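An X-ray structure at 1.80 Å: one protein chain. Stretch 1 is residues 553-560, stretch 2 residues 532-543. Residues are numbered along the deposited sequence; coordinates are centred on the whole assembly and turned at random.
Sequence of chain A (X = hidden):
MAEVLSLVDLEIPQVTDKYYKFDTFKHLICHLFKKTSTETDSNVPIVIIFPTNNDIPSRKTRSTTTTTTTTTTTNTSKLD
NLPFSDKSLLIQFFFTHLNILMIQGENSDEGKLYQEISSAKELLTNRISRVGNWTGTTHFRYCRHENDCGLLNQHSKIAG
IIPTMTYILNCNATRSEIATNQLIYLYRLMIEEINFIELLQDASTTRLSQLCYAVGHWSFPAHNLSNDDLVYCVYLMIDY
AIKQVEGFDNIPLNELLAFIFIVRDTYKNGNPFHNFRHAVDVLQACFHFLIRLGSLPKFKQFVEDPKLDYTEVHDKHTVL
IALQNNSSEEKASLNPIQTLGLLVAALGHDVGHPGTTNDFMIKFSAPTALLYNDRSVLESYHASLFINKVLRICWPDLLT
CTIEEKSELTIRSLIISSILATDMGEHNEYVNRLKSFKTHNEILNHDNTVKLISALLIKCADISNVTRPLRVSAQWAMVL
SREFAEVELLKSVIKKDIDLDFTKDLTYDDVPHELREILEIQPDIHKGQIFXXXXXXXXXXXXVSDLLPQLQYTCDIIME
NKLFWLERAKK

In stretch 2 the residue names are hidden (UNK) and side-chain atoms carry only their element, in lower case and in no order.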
# COMPACT_ATOMS: atom_id res chain seq x y z
N TYR A 553 5.26 -23.92 -9.43
CA TYR A 553 6.49 -23.18 -9.67
C TYR A 553 6.98 -22.40 -8.44
O TYR A 553 8.18 -22.21 -8.27
CB TYR A 553 6.33 -22.26 -10.88
CG TYR A 553 5.56 -20.99 -10.60
CD1 TYR A 553 6.22 -19.82 -10.21
CD2 TYR A 553 4.17 -20.95 -10.72
CE1 TYR A 553 5.51 -18.66 -9.95
CE2 TYR A 553 3.47 -19.78 -10.46
CZ TYR A 553 4.15 -18.64 -10.08
OH TYR A 553 3.45 -17.47 -9.83
N THR A 554 6.04 -21.96 -7.59
CA THR A 554 6.42 -21.27 -6.35
C THR A 554 7.22 -22.18 -5.43
O THR A 554 8.26 -21.79 -4.90
CB THR A 554 5.19 -20.71 -5.59
OG1 THR A 554 4.24 -21.75 -5.34
CG2 THR A 554 4.53 -19.60 -6.40
N CYS A 555 6.73 -23.41 -5.24
CA CYS A 555 7.48 -24.41 -4.47
C CYS A 555 8.86 -24.69 -5.07
O CYS A 555 9.84 -24.85 -4.35
CB CYS A 555 6.67 -25.70 -4.36
SG CYS A 555 4.96 -25.47 -3.83
N ASP A 556 8.93 -24.72 -6.41
CA ASP A 556 10.20 -24.95 -7.11
C ASP A 556 11.23 -23.88 -6.79
O ASP A 556 12.40 -24.20 -6.54
CB ASP A 556 10.00 -25.04 -8.62
CG ASP A 556 9.06 -26.16 -9.04
OD1 ASP A 556 8.88 -27.12 -8.26
OD2 ASP A 556 8.50 -26.09 -10.15
N ILE A 557 10.80 -22.61 -6.78
CA ILE A 557 11.72 -21.50 -6.51
C ILE A 557 12.09 -21.42 -5.03
O ILE A 557 13.23 -21.09 -4.70
CB ILE A 557 11.16 -20.14 -7.01
CG1 ILE A 557 10.97 -20.16 -8.53
CG2 ILE A 557 12.10 -19.01 -6.62
CD1 ILE A 557 10.15 -19.01 -9.07
N ILE A 558 11.14 -21.70 -4.14
CA ILE A 558 11.44 -21.76 -2.70
C ILE A 558 12.59 -22.73 -2.43
O ILE A 558 13.54 -22.41 -1.72
CB ILE A 558 10.22 -22.17 -1.85
CG1 ILE A 558 9.17 -21.07 -1.85
CG2 ILE A 558 10.65 -22.45 -0.41
CD1 ILE A 558 7.78 -21.55 -1.48
N MET A 559 12.50 -23.92 -3.02
CA MET A 559 13.55 -24.94 -2.84
C MET A 559 14.89 -24.45 -3.38
O MET A 559 15.90 -24.50 -2.67
CB MET A 559 13.15 -26.26 -3.49
CG MET A 559 14.02 -27.44 -3.08
SD MET A 559 13.82 -27.91 -1.35
CE MET A 559 12.36 -28.94 -1.46
N GLU A 560 14.90 -23.96 -4.62
CA GLU A 560 16.12 -23.40 -5.22
C GLU A 560 16.75 -22.33 -4.33
O GLU A 560 17.97 -22.35 -4.07
CB GLU A 560 15.83 -22.82 -6.61
CG GLU A 560 15.54 -23.86 -7.68
CD GLU A 560 15.35 -23.26 -9.06
OE1 GLU A 560 16.25 -22.51 -9.51
OE2 GLU A 560 14.31 -23.54 -9.69
N UNK A 532 12.15 -18.56 7.98
CA UNK A 532 10.83 -18.27 7.42
C UNK A 532 10.31 -19.35 6.46
O UNK A 532 9.13 -19.69 6.48
c UNK A 532 7.32 -15.46 6.91
c UNK A 532 6.86 -15.67 5.62
c UNK A 532 8.60 -15.86 7.26
c UNK A 532 9.44 -16.46 6.33
c UNK A 532 8.96 -16.67 5.04
c UNK A 532 10.81 -16.91 6.72
c UNK A 532 7.68 -16.28 4.68
N UNK A 533 11.20 -19.87 5.61
CA UNK A 533 10.82 -20.93 4.67
C UNK A 533 10.40 -22.21 5.39
O UNK A 533 9.37 -22.81 5.06
c UNK A 533 13.47 -20.00 2.02
c UNK A 533 11.95 -21.23 3.66
c UNK A 533 12.12 -20.05 2.70
c UNK A 533 11.66 -22.51 2.88
N UNK A 534 11.19 -22.63 6.37
CA UNK A 534 10.87 -23.84 7.14
C UNK A 534 9.60 -23.70 7.96
O UNK A 534 8.70 -24.53 7.88
o UNK A 534 12.95 -25.60 6.28
n UNK A 534 14.41 -24.69 7.73
c UNK A 534 13.18 -24.90 7.27
c UNK A 534 12.04 -24.24 8.04
N UNK A 535 9.51 -22.62 8.74
CA UNK A 535 8.42 -22.46 9.68
C UNK A 535 7.10 -21.97 9.07
O UNK A 535 6.05 -22.19 9.67
c UNK A 535 9.28 -23.15 12.75
c UNK A 535 10.80 -21.19 12.42
c UNK A 535 8.85 -21.56 10.84
c UNK A 535 9.92 -22.22 11.73
N UNK A 536 7.13 -21.34 7.89
CA UNK A 536 5.90 -20.84 7.25
C UNK A 536 5.72 -21.16 5.76
O UNK A 536 4.72 -21.78 5.38
c UNK A 536 6.64 -18.09 9.47
c UNK A 536 5.67 -18.90 8.90
c UNK A 536 5.76 -19.32 7.46
c UNK A 536 4.61 -19.32 9.69
c UNK A 536 5.50 -18.14 11.58
c UNK A 536 6.57 -17.71 10.80
c UNK A 536 4.52 -18.94 11.02
N UNK A 537 6.66 -20.73 4.92
CA UNK A 537 6.42 -20.69 3.46
C UNK A 537 6.31 -22.06 2.81
O UNK A 537 5.34 -22.35 2.10
c UNK A 537 7.51 -19.87 2.78
N UNK A 538 7.32 -22.91 3.03
CA UNK A 538 7.37 -24.23 2.41
C UNK A 538 6.03 -24.94 2.56
O UNK A 538 5.46 -25.40 1.57
c UNK A 538 8.50 -25.08 3.01
o UNK A 538 10.85 -26.51 3.45
c UNK A 538 8.78 -26.37 2.25
c UNK A 538 10.20 -26.88 2.45
o UNK A 538 10.67 -27.66 1.60
N UNK A 539 5.51 -25.00 3.78
CA UNK A 539 4.26 -25.70 4.04
C UNK A 539 3.03 -25.09 3.39
O UNK A 539 2.18 -25.81 2.86
c UNK A 539 4.02 -25.83 5.55
n UNK A 539 5.27 -26.57 7.48
o UNK A 539 5.45 -27.75 5.58
c UNK A 539 4.98 -26.80 6.21
N UNK A 540 2.92 -23.76 3.41
CA UNK A 540 1.76 -23.09 2.80
C UNK A 540 1.73 -23.26 1.28
O UNK A 540 0.70 -23.59 0.71
c UNK A 540 -0.76 -21.20 3.08
c UNK A 540 0.81 -19.29 2.70
c UNK A 540 1.74 -21.59 3.14
c UNK A 540 0.59 -20.78 2.51
N UNK A 541 2.86 -23.01 0.63
CA UNK A 541 2.91 -23.09 -0.83
C UNK A 541 2.73 -24.53 -1.32
O UNK A 541 1.92 -24.79 -2.23
c UNK A 541 3.43 -20.29 -2.43
c UNK A 541 4.69 -20.16 -0.40
c UNK A 541 3.34 -18.91 -2.46
c UNK A 541 4.19 -22.44 -1.36
c UNK A 541 4.12 -20.93 -1.40
c UNK A 541 4.60 -18.78 -0.43
c UNK A 541 3.93 -18.16 -1.46
N UNK A 542 3.45 -25.47 -0.70
CA UNK A 542 3.23 -26.91 -0.96
C UNK A 542 1.77 -27.29 -0.81
O UNK A 542 1.20 -27.93 -1.69
c UNK A 542 4.09 -27.77 -0.01
o UNK A 542 5.87 -27.74 -1.61
c UNK A 542 5.55 -27.81 -0.43
n UNK A 542 6.44 -27.95 0.55
N UNK A 543 1.15 -26.87 0.29
CA UNK A 543 -0.26 -27.17 0.54
C UNK A 543 -1.20 -26.51 -0.47
O UNK A 543 -2.18 -27.13 -0.90
c UNK A 543 -0.63 -26.75 1.97
o UNK A 543 -1.93 -27.20 2.30

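Position 532 carries one carbon and then a six-carbon ring; the ring is out of reach of stretch 1. It is F532. Position 533 has four carbons, forked at the first, one arm two carbons long. Its CA-to-CB bond points toward stretch 1, and its one-carbon arm lies against CG2 of I558. It is I533, and its CG2 is 3.4 Å from CG2 of I558, a tight aliphatic contact.

Position 534 has two carbons, the second bearing one oxygen and one nitrogen, and is out of reach: N534. Position 535, four carbons forked at the second, is exposed and far from the partner: L535. Position 536, again one carbon and a six-carbon ring, is F536, also clear of the contact. Around here the helix widens into a pi-type turn, and the O of F532 accepts from the N of F536 at 3.0 Å and from the N of position 537 at 3.1 Å.

Position 537 has a single carbon, its CA-to-CB bond pointing toward stretch 1, yet it buries little; its backbone O lies 4.4 Å from CD1 of I558. It is A537. Position 538 has three carbons, the third carrying two oxygens, one of them near CE of M559: E538. Its CA-to-CB bond points sideways to stretch 1, but its end comes nearer, with OE2 3.7 Å from CE of M559.

Position 539, two carbons ending in one oxygen and one nitrogen, is N539, exposed. Position 540, four carbons forked at the second, is L540, buried but out of reach. Position 541 has one carbon and a six-carbon ring; its CA-to-CB bond points toward stretch 1, and the ring touches T554 and I558. It is F541. Its CD2 meets CD1 of I558 at 3.6 Å, its CD1 meets OG1 of T554 at 3.4 Å, and its CB lies 4.0 Å from SG of C555.

Position 542 has two carbons, the second with one oxygen and one nitrogen, the oxygen near SG of C555: N542. Its OD1 sits 3.3 Å from SG of C555. Position 543, one carbon then one oxygen, is S543, its CA-to-CB bond pointing away.

The contact pairs two nearly antiparallel helices, 156° between directions, with axes 8.9 Å apart at closest approach. C555 and F541 mark the close backbone register, their CA atoms 6.0 Å apart, with SG of C555 3.5 Å from the backbone C of F541. One turn on, I558 reaches both I533 and F541, burying the most area of any residue here. With no clear hydrogen bond across the stretches, the rule to read is packing: mostly apolar side chains, with OG1 of T554 against the F541 ring, while the ends of M559, E538 and N542 come in along one flank.

Stretch 2 (532-543) FINLFAENLFNS
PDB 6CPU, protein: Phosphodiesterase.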